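Local coordinates for putative redox protein (Lactobacillus casei, PDB 2QL8) that is a putative redox protein of the OsmC/Ohr family and probably, like characterised relatives, reduces organic peroxides as a dimer, at residues N47-L52 against V83-A88; T58-T63 against N115-R120; A66-K69 against P74-G77; K125-K128 against N132-I135. All coordinates share one frame; numbering follows the deposited sequence. Where two conformers were deposited one is given.

Contact 1: residues N47-L52 against V83-A88; sequences NPEQLL and VAFIGA. With EDO (1,2-ethanediol), chain I.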
loop_
_atom_site.group_PDB
_atom_site.type_symbol
_atom_site.label_atom_id
_atom_site.label_comp_id
_atom_site.label_asym_id
_atom_site.label_seq_id
_atom_site.Cartn_x
_atom_site.Cartn_y
_atom_site.Cartn_z
ATOM N N ASN A 47 9.693 -4.047 -2.826
ATOM C CA ASN A 47 9.444 -4.381 -1.430
ATOM C C ASN A 47 8.188 -3.668 -0.955
ATOM O O ASN A 47 7.626 -2.834 -1.694
ATOM C CB ASN A 47 10.688 -4.013 -0.574
ATOM C CG ASN A 47 11.130 -2.565 -0.780
ATOM O OD1 ASN A 47 10.332 -1.651 -0.538
ATOM N ND2 ASN A 47 12.395 -2.352 -1.228
ATOM N N PRO A 48 7.671 -4.051 0.215
ATOM C CA PRO A 48 6.424 -3.422 0.688
ATOM C C PRO A 48 6.470 -1.910 0.859
ATOM O O PRO A 48 5.447 -1.231 0.657
ATOM C CB PRO A 48 6.175 -4.113 2.015
ATOM C CG PRO A 48 6.827 -5.461 1.860
ATOM C CD PRO A 48 8.104 -5.150 1.122
ATOM N N GLU A 49 7.641 -1.390 1.218
ATOM C CA GLU A 49 7.840 0.033 1.423
ATOM C C GLU A 49 7.632 0.777 0.105
ATOM O O GLU A 49 6.856 1.744 0.002
ATOM C CB GLU A 49 9.256 0.282 1.947
ATOM C CG GLU A 49 9.515 -0.223 3.392
ATOM C CD GLU A 49 10.054 -1.684 3.466
ATOM O OE1 GLU A 49 9.894 -2.465 2.480
ATOM O OE2 GLU A 49 10.652 -2.017 4.523
ATOM N N GLN A 50 8.299 0.291 -0.938
ATOM C CA GLN A 50 8.167 0.864 -2.273
ATOM C C GLN A 50 6.717 0.750 -2.790
ATOM O O GLN A 50 6.157 1.698 -3.371
ATOM C CB GLN A 50 9.117 0.208 -3.262
ATOM C CG GLN A 50 10.599 0.575 -3.038
ATOM C CD GLN A 50 11.530 -0.032 -4.071
ATOM O OE1 GLN A 50 11.098 -0.754 -4.976
ATOM N NE2 GLN A 50 12.838 0.278 -3.939
ATOM N N LEU A 51 6.144 -0.440 -2.647
ATOM C CA LEU A 51 4.808 -0.716 -3.159
ATOM C C LEU A 51 3.778 0.183 -2.473
ATOM O O LEU A 51 2.871 0.721 -3.138
ATOM C CB LEU A 51 4.478 -2.203 -3.044
ATOM C CG LEU A 51 5.235 -3.103 -4.027
ATOM C CD1 LEU A 51 5.239 -4.573 -3.492
ATOM C CD2 LEU A 51 4.655 -2.973 -5.436
ATOM N N LEU A 52 3.907 0.369 -1.172
ATOM C CA LEU A 52 3.074 1.315 -0.427
ATOM C C LEU A 52 3.219 2.749 -0.903
ATOM O O LEU A 52 2.246 3.463 -1.115
ATOM C CB LEU A 52 3.310 1.214 1.062
ATOM C CG LEU A 52 2.526 2.139 2.002
ATOM C CD1 LEU A 52 1.001 1.907 1.793
ATOM C CD2 LEU A 52 2.897 1.999 3.481
ATOM N N VAL A 83 8.889 6.465 2.345
ATOM C CA VAL A 83 8.539 5.435 3.321
ATOM C C VAL A 83 9.845 4.974 3.983
ATOM O O VAL A 83 10.819 4.674 3.279
ATOM C CB VAL A 83 7.813 4.218 2.673
ATOM C CG1 VAL A 83 7.445 3.158 3.733
ATOM C CG2 VAL A 83 6.567 4.697 1.908
ATOM N N ALA A 84 9.828 4.943 5.311
ATOM C CA ALA A 84 10.944 4.470 6.130
ATOM C C ALA A 84 10.562 3.165 6.852
ATOM O O ALA A 84 9.441 3.009 7.316
ATOM C CB ALA A 84 11.351 5.542 7.143
ATOM N N PHE A 85 11.550 2.264 6.953
ATOM C CA PHE A 85 11.468 1.026 7.707
ATOM C C PHE A 85 12.287 1.277 8.980
ATOM O O PHE A 85 13.468 1.680 8.884
ATOM C CB PHE A 85 12.092 -0.084 6.850
ATOM C CG PHE A 85 12.160 -1.478 7.494
ATOM C CD1 PHE A 85 11.151 -2.016 8.222
ATOM C CD2 PHE A 85 13.314 -2.246 7.313
ATOM C CE1 PHE A 85 11.222 -3.320 8.720
ATOM C CE2 PHE A 85 13.390 -3.524 7.819
ATOM C CZ PHE A 85 12.360 -4.043 8.546
ATOM N N ILE A 86 11.676 1.066 10.131
ATOM C CA ILE A 86 12.278 1.310 11.431
ATOM C C ILE A 86 12.040 0.142 12.398
ATOM O O ILE A 86 11.142 -0.695 12.218
ATOM C CB ILE A 86 11.748 2.624 12.081
ATOM C CG1 ILE A 86 10.275 2.528 12.507
ATOM C CG2 ILE A 86 11.969 3.820 11.114
ATOM C CD1 ILE A 86 9.758 3.709 13.305
ATOM N N GLY A 87 12.884 0.065 13.442
ATOM C CA GLY A 87 12.630 -0.800 14.589
ATOM C C GLY A 87 13.601 -1.970 14.713
ATOM O O GLY A 87 14.756 -1.886 14.308
ATOM N N ALA A 88 13.068 -3.091 15.197
ATOM C CA ALA A 88 13.846 -4.320 15.507
ATOM C C ALA A 88 12.900 -5.517 15.411
ATOM O O ALA A 88 11.696 -5.331 15.298
ATOM C CB ALA A 88 14.434 -4.215 16.923
HETATM C C1 EDO I . 10.296 -5.292 5.987
HETATM O O1 EDO I . 10.587 -4.583 4.775
HETATM C C2 EDO I . 8.835 -5.699 6.107
HETATM O O2 EDO I . 8.458 -6.623 5.077
#
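E49, on the first turn of helix 48-70, reaches down onto V83 and F85 of strand 77-88 and carries nearly the whole contact. Its CB starts on the apolar part, 3.8 Å from V83 CG1, and the two side chains cross at about a right angle. CG is still within reach of that methyl. V83 brings its other branch, CG2, under the helix backbone, 3.5 Å from E49 O. Beyond CG the chain bends (chi2 91°), and this kink turns the carboxylate away from the valine and toward F85. OE1 ends on the helix side, 3.2 Å from N47 OD1, another acceptor. OE2 goes the other way: it stops 3.4 Å from F85 CB, at the root of the aromatic side chain, with the carboxylate plane 83° from the ring plane. The same oxygen accepts a 2.6 Å hydrogen bond from O1 of a bound ethanediol, whose C1 lies over one face of the F85 ring, toward its rim and 3.5 Å from CE1. N47 is occupied with the helix end: as N-cap, its OD1 takes the amide of Q50 at 2.8 Å. F94 of the next strand also packs against E49 and F85, while Y92 meets the F85 ring. V83, A84 and F85 pair antiparallel with a strand of the second subunit, and P48 O accepts from S55 OG of that subunit. A long helix lying on a sheet that continues into the second subunit is the arrangement of the OsmC/Ohr dimer.

Contact 2: residues T58-T63 against N115-R120; sequences TCLEAT and NEIENR. With BEZ (benzoic acid), chain C.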
loop_
_atom_site.group_PDB
_atom_site.type_symbol
_atom_site.label_atom_id
_atom_site.label_comp_id
_atom_site.label_asym_id
_atom_site.label_seq_id
_atom_site.Cartn_x
_atom_site.Cartn_y
_atom_site.Cartn_z
ATOM N N THR A 58 0.126 7.403 -6.068
ATOM C CA THR A 58 -0.841 7.299 -7.164
ATOM C C THR A 58 -2.228 7.715 -6.719
ATOM O O THR A 58 -2.938 8.424 -7.463
ATOM C CB THR A 58 -0.815 5.877 -7.777
ATOM O OG1 THR A 58 0.508 5.617 -8.270
ATOM C CG2 THR A 58 -1.827 5.708 -8.898
ATOM N N CYS A 59 -2.620 7.267 -5.523
ATOM C CA CYS A 59 -3.946 7.604 -5.024
ATOM C C CYS A 59 -4.089 9.116 -4.737
ATOM O O CYS A 59 -5.100 9.762 -5.119
ATOM C CB CYS A 59 -4.288 6.796 -3.783
ATOM S SG CYS A 59 -6.034 6.709 -3.403
ATOM N N LEU A 60 -3.065 9.685 -4.112
ATOM C CA LEU A 60 -3.073 11.101 -3.833
ATOM C C LEU A 60 -3.127 11.908 -5.130
ATOM O O LEU A 60 -3.872 12.894 -5.241
ATOM C CB LEU A 60 -1.875 11.521 -2.990
ATOM C CG LEU A 60 -1.981 11.291 -1.480
ATOM C CD1 LEU A 60 -0.556 11.398 -0.807
ATOM C CD2 LEU A 60 -3.042 12.170 -0.787
ATOM N N GLU A 61 -2.325 11.480 -6.108
ATOM C CA GLU A 61 -2.242 12.172 -7.386
ATOM C C GLU A 61 -3.603 12.111 -8.121
ATOM O O GLU A 61 -4.060 13.111 -8.701
ATOM C CB GLU A 61 -1.096 11.603 -8.225
ATOM C CG GLU A 61 -0.915 12.279 -9.623
ATOM C CD GLU A 61 -0.270 13.652 -9.578
ATOM O OE1 GLU A 61 -0.269 14.304 -8.504
ATOM O OE2 GLU A 61 0.221 14.056 -10.685
ATOM N N ALA A 62 -4.256 10.946 -8.097
ATOM C CA ALA A 62 -5.602 10.782 -8.700
ATOM C C ALA A 62 -6.607 11.677 -8.009
ATOM O O ALA A 62 -7.480 12.301 -8.642
ATOM C CB ALA A 62 -6.073 9.322 -8.650
ATOM N N THR A 63 -6.516 11.733 -6.684
ATOM C CA THR A 63 -7.442 12.560 -5.912
ATOM C C THR A 63 -7.222 14.050 -6.251
ATOM O O THR A 63 -8.175 14.801 -6.450
ATOM C CB THR A 63 -7.322 12.330 -4.375
ATOM O OG1 THR A 63 -7.343 10.940 -4.087
ATOM C CG2 THR A 63 -8.421 13.060 -3.569
ATOM N N ASN A 115 -4.968 19.795 1.723
ATOM C CA ASN A 115 -5.930 19.492 2.764
ATOM C C ASN A 115 -7.122 18.708 2.195
ATOM O O ASN A 115 -7.612 17.756 2.856
ATOM C CB ASN A 115 -6.415 20.748 3.505
ATOM C CG ASN A 115 -5.319 21.448 4.276
ATOM O OD1 ASN A 115 -4.301 20.854 4.634
ATOM N ND2 ASN A 115 -5.536 22.741 4.571
ATOM N N GLU A 116 -7.616 19.127 1.023
ATOM C CA GLU A 116 -8.756 18.481 0.368
ATOM C C GLU A 116 -8.426 17.014 0.087
ATOM O O GLU A 116 -9.219 16.122 0.363
ATOM C CB GLU A 116 -9.136 19.147 -0.978
ATOM C CG GLU A 116 -10.053 20.404 -0.893
ATOM C CD GLU A 116 -10.697 20.726 -2.232
ATOM O OE1 GLU A 116 -11.561 19.943 -2.732
ATOM O OE2 GLU A 116 -10.290 21.750 -2.805
ATOM N N ILE A 117 -7.246 16.781 -0.528
ATOM C CA ILE A 117 -6.887 15.415 -0.951
ATOM C C ILE A 117 -6.574 14.529 0.266
ATOM O O ILE A 117 -6.859 13.335 0.279
ATOM C CB ILE A 117 -5.819 15.333 -2.069
ATOM C CG1 ILE A 117 -4.395 15.632 -1.561
ATOM C CG2 ILE A 117 -6.209 16.203 -3.312
ATOM C CD1 ILE A 117 -3.314 15.528 -2.652
ATOM N N GLU A 118 -5.998 15.118 1.302
ATOM C CA GLU A 118 -5.706 14.365 2.526
ATOM C C GLU A 118 -6.981 13.725 3.089
ATOM O O GLU A 118 -6.953 12.556 3.530
ATOM C CB GLU A 118 -5.105 15.284 3.603
ATOM C CG GLU A 118 -4.738 14.576 4.890
ATOM C CD GLU A 118 -4.230 15.529 5.979
ATOM O OE1 GLU A 118 -4.226 16.775 5.803
ATOM O OE2 GLU A 118 -3.851 14.981 7.035
ATOM N N ASN A 119 -8.099 14.481 3.018
ATOM C CA ASN A 119 -9.385 14.044 3.522
ATOM C C ASN A 119 -10.120 13.074 2.607
ATOM O O ASN A 119 -11.020 12.388 3.060
ATOM C CB ASN A 119 -10.294 15.243 3.743
ATOM C CG ASN A 119 -9.856 16.094 4.908
ATOM O OD1 ASN A 119 -9.227 15.589 5.861
ATOM N ND2 ASN A 119 -10.191 17.397 4.854
ATOM N N ARG A 120 -9.819 13.102 1.308
ATOM C CA ARG A 120 -10.557 12.328 0.299
ATOM C C ARG A 120 -9.853 11.059 -0.189
ATOM O O ARG A 120 -10.499 10.094 -0.558
ATOM C CB ARG A 120 -10.914 13.208 -0.899
ATOM C CG ARG A 120 -12.011 14.218 -0.581
ATOM C CD ARG A 120 -12.196 15.290 -1.641
ATOM N NE ARG A 120 -12.602 14.743 -2.936
ATOM C CZ ARG A 120 -13.095 15.493 -3.932
ATOM N NH1 ARG A 120 -13.257 16.802 -3.769
ATOM N NH2 ARG A 120 -13.436 14.966 -5.082
HETATM C C BEZ C . -12.585 11.720 -4.973
HETATM O O1 BEZ C . -13.596 12.131 -5.654
HETATM O O2 BEZ C . -12.517 11.947 -3.828
HETATM C C1 BEZ C . -11.501 10.866 -5.537
HETATM C C2 BEZ C . -11.391 10.796 -6.936
HETATM C C3 BEZ C . -10.395 9.994 -7.491
HETATM C C4 BEZ C . -9.532 9.281 -6.647
HETATM C C5 BEZ C . -9.663 9.361 -5.253
HETATM C C6 BEZ C . -10.609 10.141 -4.672
#
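L60 and T63 of helix 48-70 meet I117 and R120 across a helix-helix crossing of the OsmC-like fold, the short axes 9.3 Å apart and inclined at 121°. The apolar part belongs to I117. Its CG1 and CD1 branch meets L60 CD2, with CG1 3.8 Å away, while CB faces T63 CG2. That threonine methyl also touches R120 CB at 3.7 Å, its place set by the OG1 rotation: OG1 turns back along its own helix to C59 O (2.7 Å), arriving above the carbonyl plane on the face opposite T63 N. The ionic part lies at the benzoic acid pocket. R120 presents one guanidinium edge to the ligand carboxyl group, two bonds side by side in nearly one plane, and its NH1 forms a salt bridge with E70. With a leucine here, the ligand would probably lose both of these bonds and E70 its charged mate, leaving the ligand held in part by A90 N of the second subunit. That amide also bonds the ligand, so the pocket spans the dimer interface. Both arginine bonds are nearly straight, at 165°: NE to O2 and NH2 to O1, each 2.9 Å.

Contact 3: residues A66-K69 against P74-G77; sequences AVEK and PHTG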
loop_
_atom_site.group_PDB
_atom_site.type_symbol
_atom_site.label_atom_id
_atom_site.label_comp_id
_atom_site.label_asym_id
_atom_site.label_seq_id
_atom_site.Cartn_x
_atom_site.Cartn_y
_atom_site.Cartn_z
ATOM N N ALA A 66 -8.703 15.001 -9.545
ATOM C CA ALA A 66 -10.162 15.192 -9.390
ATOM C C ALA A 66 -10.488 16.567 -8.792
ATOM O O ALA A 66 -11.368 17.284 -9.283
ATOM C CB ALA A 66 -10.811 14.049 -8.539
ATOM N N VAL A 67 -9.736 16.965 -7.766
ATOM C CA VAL A 67 -9.885 18.279 -7.133
ATOM C C VAL A 67 -9.594 19.419 -8.111
ATOM O O VAL A 67 -10.376 20.366 -8.223
ATOM C CB VAL A 67 -9.074 18.391 -5.815
ATOM C CG1 VAL A 67 -9.005 19.854 -5.304
ATOM C CG2 VAL A 67 -9.644 17.425 -4.754
ATOM N N GLU A 68 -8.508 19.293 -8.841
ATOM C CA GLU A 68 -8.145 20.272 -9.850
ATOM C C GLU A 68 -9.288 20.451 -10.841
ATOM O O GLU A 68 -9.684 21.577 -11.165
ATOM C CB GLU A 68 -6.876 19.849 -10.592
ATOM C CG GLU A 68 -5.599 20.002 -9.798
ATOM C CD GLU A 68 -4.441 19.284 -10.460
ATOM O OE1 GLU A 68 -4.671 18.154 -10.951
ATOM O OE2 GLU A 68 -3.340 19.864 -10.499
ATOM N N LYS A 69 -9.833 19.334 -11.303
ATOM C CA LYS A 69 -10.931 19.369 -12.293
ATOM C C LYS A 69 -12.199 20.015 -11.730
ATOM O O LYS A 69 -12.862 20.779 -12.417
ATOM C CB LYS A 69 -11.239 18.000 -12.902
ATOM C CG LYS A 69 -10.164 17.511 -13.840
ATOM C CD LYS A 69 -10.506 16.134 -14.368
ATOM C CE LYS A 69 -9.303 15.499 -15.078
ATOM N NZ LYS A 69 -9.443 15.424 -16.548
ATOM N N PRO A 74 -6.272 22.758 -15.086
ATOM C CA PRO A 74 -5.551 21.658 -15.711
ATOM C C PRO A 74 -4.754 20.901 -14.643
ATOM O O PRO A 74 -4.611 21.358 -13.515
ATOM C CB PRO A 74 -4.640 22.364 -16.711
ATOM C CG PRO A 74 -4.345 23.676 -16.050
ATOM C CD PRO A 74 -5.657 24.066 -15.384
ATOM N N HIS A 75 -4.224 19.751 -15.031
ATOM C CA HIS A 75 -3.500 18.897 -14.067
ATOM C C HIS A 75 -2.038 19.333 -14.028
ATOM O O HIS A 75 -1.290 19.128 -15.000
ATOM C CB HIS A 75 -3.620 17.430 -14.462
ATOM C CG HIS A 75 -2.934 16.493 -13.517
ATOM N ND1 HIS A 75 -2.993 16.638 -12.141
ATOM C CD2 HIS A 75 -2.186 15.388 -13.753
ATOM C CE1 HIS A 75 -2.312 15.650 -11.578
ATOM N NE2 HIS A 75 -1.823 14.878 -12.536
ATOM N N THR A 76 -1.642 19.950 -12.928
ATOM C CA THR A 76 -0.255 20.370 -12.736
ATOM C C THR A 76 0.317 19.852 -11.388
ATOM O O THR A 76 1.396 20.259 -10.970
ATOM C CB THR A 76 -0.163 21.902 -12.777
ATOM O OG1 THR A 76 -0.871 22.457 -11.651
ATOM C CG2 THR A 76 -0.743 22.420 -14.099
ATOM N N GLY A 77 -0.396 18.936 -10.730
ATOM C CA GLY A 77 0.022 18.431 -9.444
ATOM C C GLY A 77 1.006 17.264 -9.564
ATOM O O GLY A 77 1.064 16.593 -10.588
#
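E68 stretches from the last turns of helix 48-70 to H75 and T76, and its carboxylate makes up the tight half of this contact. CG stands anti to the carbonyl carbon (chi1 -74°) and the chain runs on extended, which delivers the two oxygens into the returning backbone. OE1 takes the short bond, 2.6 Å from H75 ND1; it uses the syn lone pair, and the oxygen lies close to the imidazole plane although the carboxylate itself stands 87° to that ring. OE2 receives T76 N at 3.0 Å, from above the carboxylate plane, and G77 N is near as well at 3.1 Å. At its far nitrogen, NE2, the histidine binds E20 O of the second subunit and, weakly, E61 OE2. With hydrogen bonds from both ring nitrogens, the imidazole is probably cationic and so matched to the two glutamates. With a leucine in place of E68, T76 N and H75 ND1 would probably be left without their acceptors and the ring held by its NE2 alone. The other side is much looser. P74 brings its carbonyl to 3.6 Å from OE2, but its ring faces outward, and both it and the exposed K69 touch a crystal neighbour. T76 looks elsewhere too: its OG1 bonds G104 N, and OE2 is 3.8 Å off. What results is a helix-to-strand connection pinned by one buried carboxylate, with a His-carboxylate hydrogen bond at its centre, where helix 48-70 of the OsmC-like fold passes into strand 77-88.

Contact 4: residues K125-K128 against N132-I135; sequences KLLK and NYTI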
loop_
_atom_site.group_PDB
_atom_site.type_symbol
_atom_site.label_atom_id
_atom_site.label_comp_id
_atom_site.label_asym_id
_atom_site.label_seq_id
_atom_site.Cartn_x
_atom_site.Cartn_y
_atom_site.Cartn_z
ATOM N N LYS A 125 -6.815 7.993 3.951
ATOM C CA LYS A 125 -7.772 7.703 4.999
ATOM C C LYS A 125 -7.399 6.419 5.773
ATOM O O LYS A 125 -7.563 6.356 6.991
ATOM C CB LYS A 125 -9.178 7.569 4.421
ATOM C CG LYS A 125 -9.779 8.831 3.914
ATOM C CD LYS A 125 -11.228 8.420 3.397
ATOM C CE LYS A 125 -11.815 9.330 2.534
ATOM N NZ LYS A 125 -13.194 8.921 2.268
ATOM N N LEU A 126 -6.893 5.384 5.076
ATOM C CA LEU A 126 -6.494 4.145 5.764
ATOM C C LEU A 126 -5.350 4.402 6.741
ATOM O O LEU A 126 -5.271 3.717 7.737
ATOM C CB LEU A 126 -6.026 3.095 4.763
ATOM C CG LEU A 126 -7.125 2.480 3.879
ATOM C CD1 LEU A 126 -6.472 1.507 2.848
ATOM C CD2 LEU A 126 -8.261 1.809 4.652
ATOM N N LEU A 127 -4.480 5.370 6.445
ATOM C CA LEU A 127 -3.287 5.649 7.262
ATOM C C LEU A 127 -3.507 6.726 8.322
ATOM O O LEU A 127 -2.645 6.913 9.196
ATOM C CB LEU A 127 -2.143 6.082 6.357
ATOM C CG LEU A 127 -1.683 5.139 5.245
ATOM C CD1 LEU A 127 -0.585 5.757 4.331
ATOM C CD2 LEU A 127 -1.245 3.800 5.875
ATOM N N LYS A 128 -4.657 7.398 8.279
ATOM C CA LYS A 128 -4.928 8.562 9.143
ATOM C C LYS A 128 -4.640 8.298 10.620
ATOM O O LYS A 128 -4.023 9.135 11.289
ATOM C CB LYS A 128 -6.421 8.963 9.018
ATOM C CG LYS A 128 -6.815 10.212 9.824
ATOM C CD LYS A 128 -8.307 10.509 9.700
ATOM C CE LYS A 128 -8.696 11.888 10.334
ATOM N NZ LYS A 128 -9.954 12.493 9.723
ATOM N N ASN A 132 1.724 7.286 12.099
ATOM C CA ASN A 132 2.972 7.147 11.350
ATOM C C ASN A 132 2.975 7.873 10.000
ATOM O O ASN A 132 3.903 7.766 9.231
ATOM C CB ASN A 132 3.311 5.650 11.131
ATOM C CG ASN A 132 3.763 4.962 12.403
ATOM O OD1 ASN A 132 3.552 5.474 13.522
ATOM N ND2 ASN A 132 4.307 3.766 12.255
ATOM N N TYR A 133 1.914 8.623 9.721
ATOM C CA TYR A 133 1.712 9.254 8.427
ATOM C C TYR A 133 1.583 10.757 8.573
ATOM O O TYR A 133 0.754 11.235 9.342
ATOM C CB TYR A 133 0.419 8.688 7.824
ATOM C CG TYR A 133 -0.058 9.366 6.549
ATOM C CD1 TYR A 133 0.790 9.652 5.500
ATOM C CD2 TYR A 133 -1.404 9.656 6.402
ATOM C CE1 TYR A 133 0.313 10.257 4.328
ATOM C CE2 TYR A 133 -1.874 10.265 5.279
ATOM C CZ TYR A 133 -1.036 10.574 4.244
ATOM O OH TYR A 133 -1.537 11.162 3.087
ATOM N N THR A 134 2.378 11.447 7.773
ATOM C CA THR A 134 2.358 12.911 7.660
ATOM C C THR A 134 2.304 13.328 6.199
ATOM O O THR A 134 2.731 12.594 5.303
ATOM C CB THR A 134 3.610 13.520 8.372
ATOM O OG1 THR A 134 4.793 12.863 7.918
ATOM C CG2 THR A 134 3.485 13.361 9.879
ATOM N N ILE A 135 1.801 14.554 5.970
ATOM C CA ILE A 135 1.656 15.093 4.643
ATOM C C ILE A 135 1.965 16.593 4.697
ATOM O O ILE A 135 1.594 17.260 5.672
ATOM C CB ILE A 135 0.236 14.782 4.034
ATOM C CG1 ILE A 135 0.141 15.248 2.594
ATOM C CG2 ILE A 135 -0.881 15.331 4.899
ATOM C CD1 ILE A 135 -1.069 14.686 1.835
HETATM O O HOH W 1 -0.791 9.165 11.132
#
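L127 lies against the Y133 ring, its CB 3.6 Å from CD2, and that pair is the body of the contact. The leucine comes in from one face of the ring: CB sits by the CG-CD2 bond, and CD1 hangs over the same flat group, 4.2 Å above its plane and displaced toward the rim. Y133 is turned to receive it, with CG anti to the backbone N (chi1 172°), so that the ring leaves the strand on the helix side. Its CB passes 3.8 Å from L127 O, which keeps the end of helix 122-127 close to the start of strand 133-137. L56 and L60 of helix 48-70 also pack on the tyrosine, and L126 of the second subunit touches L127. At the far end of the ring, OH is hydrogen-bonded to S124 OG, which helps to hold the ring in this direction. One polar link between the two backbones is a water, which donates to K128 O at 3.2 Å and accepts from Y133 N at 3.1 Å; S130 OG, bonded to both L127 O and N132 N, is another. The chemistry thus divides in two: dispersion holds leucine and ring together on the inner side, while the S130 hydroxyl and a water, the latter probably more easily exchanged than a direct bond, join the main chains near the exposed K128.

Overall arrangement
From the N terminus, the chain enters helix 48-70 and contact 1 brings its start onto strand 77-88, closing a loop of about forty residues. Before that loop ends, contact 2 has opened at 58-63; it closes only at helix 107-120, so the two cross. Contact 3 is a short connection from helix to strand lying within both loops. Contact 4 follows in series, folding strand 133-137 back on helix 122-127. The long helix serves the first three and is tied to the sheet and to helix 107-120. E61 and H75 join contacts 2 and 3, while L60 meets Y133 between contacts 2 and 4. All four contacts touch the second subunit.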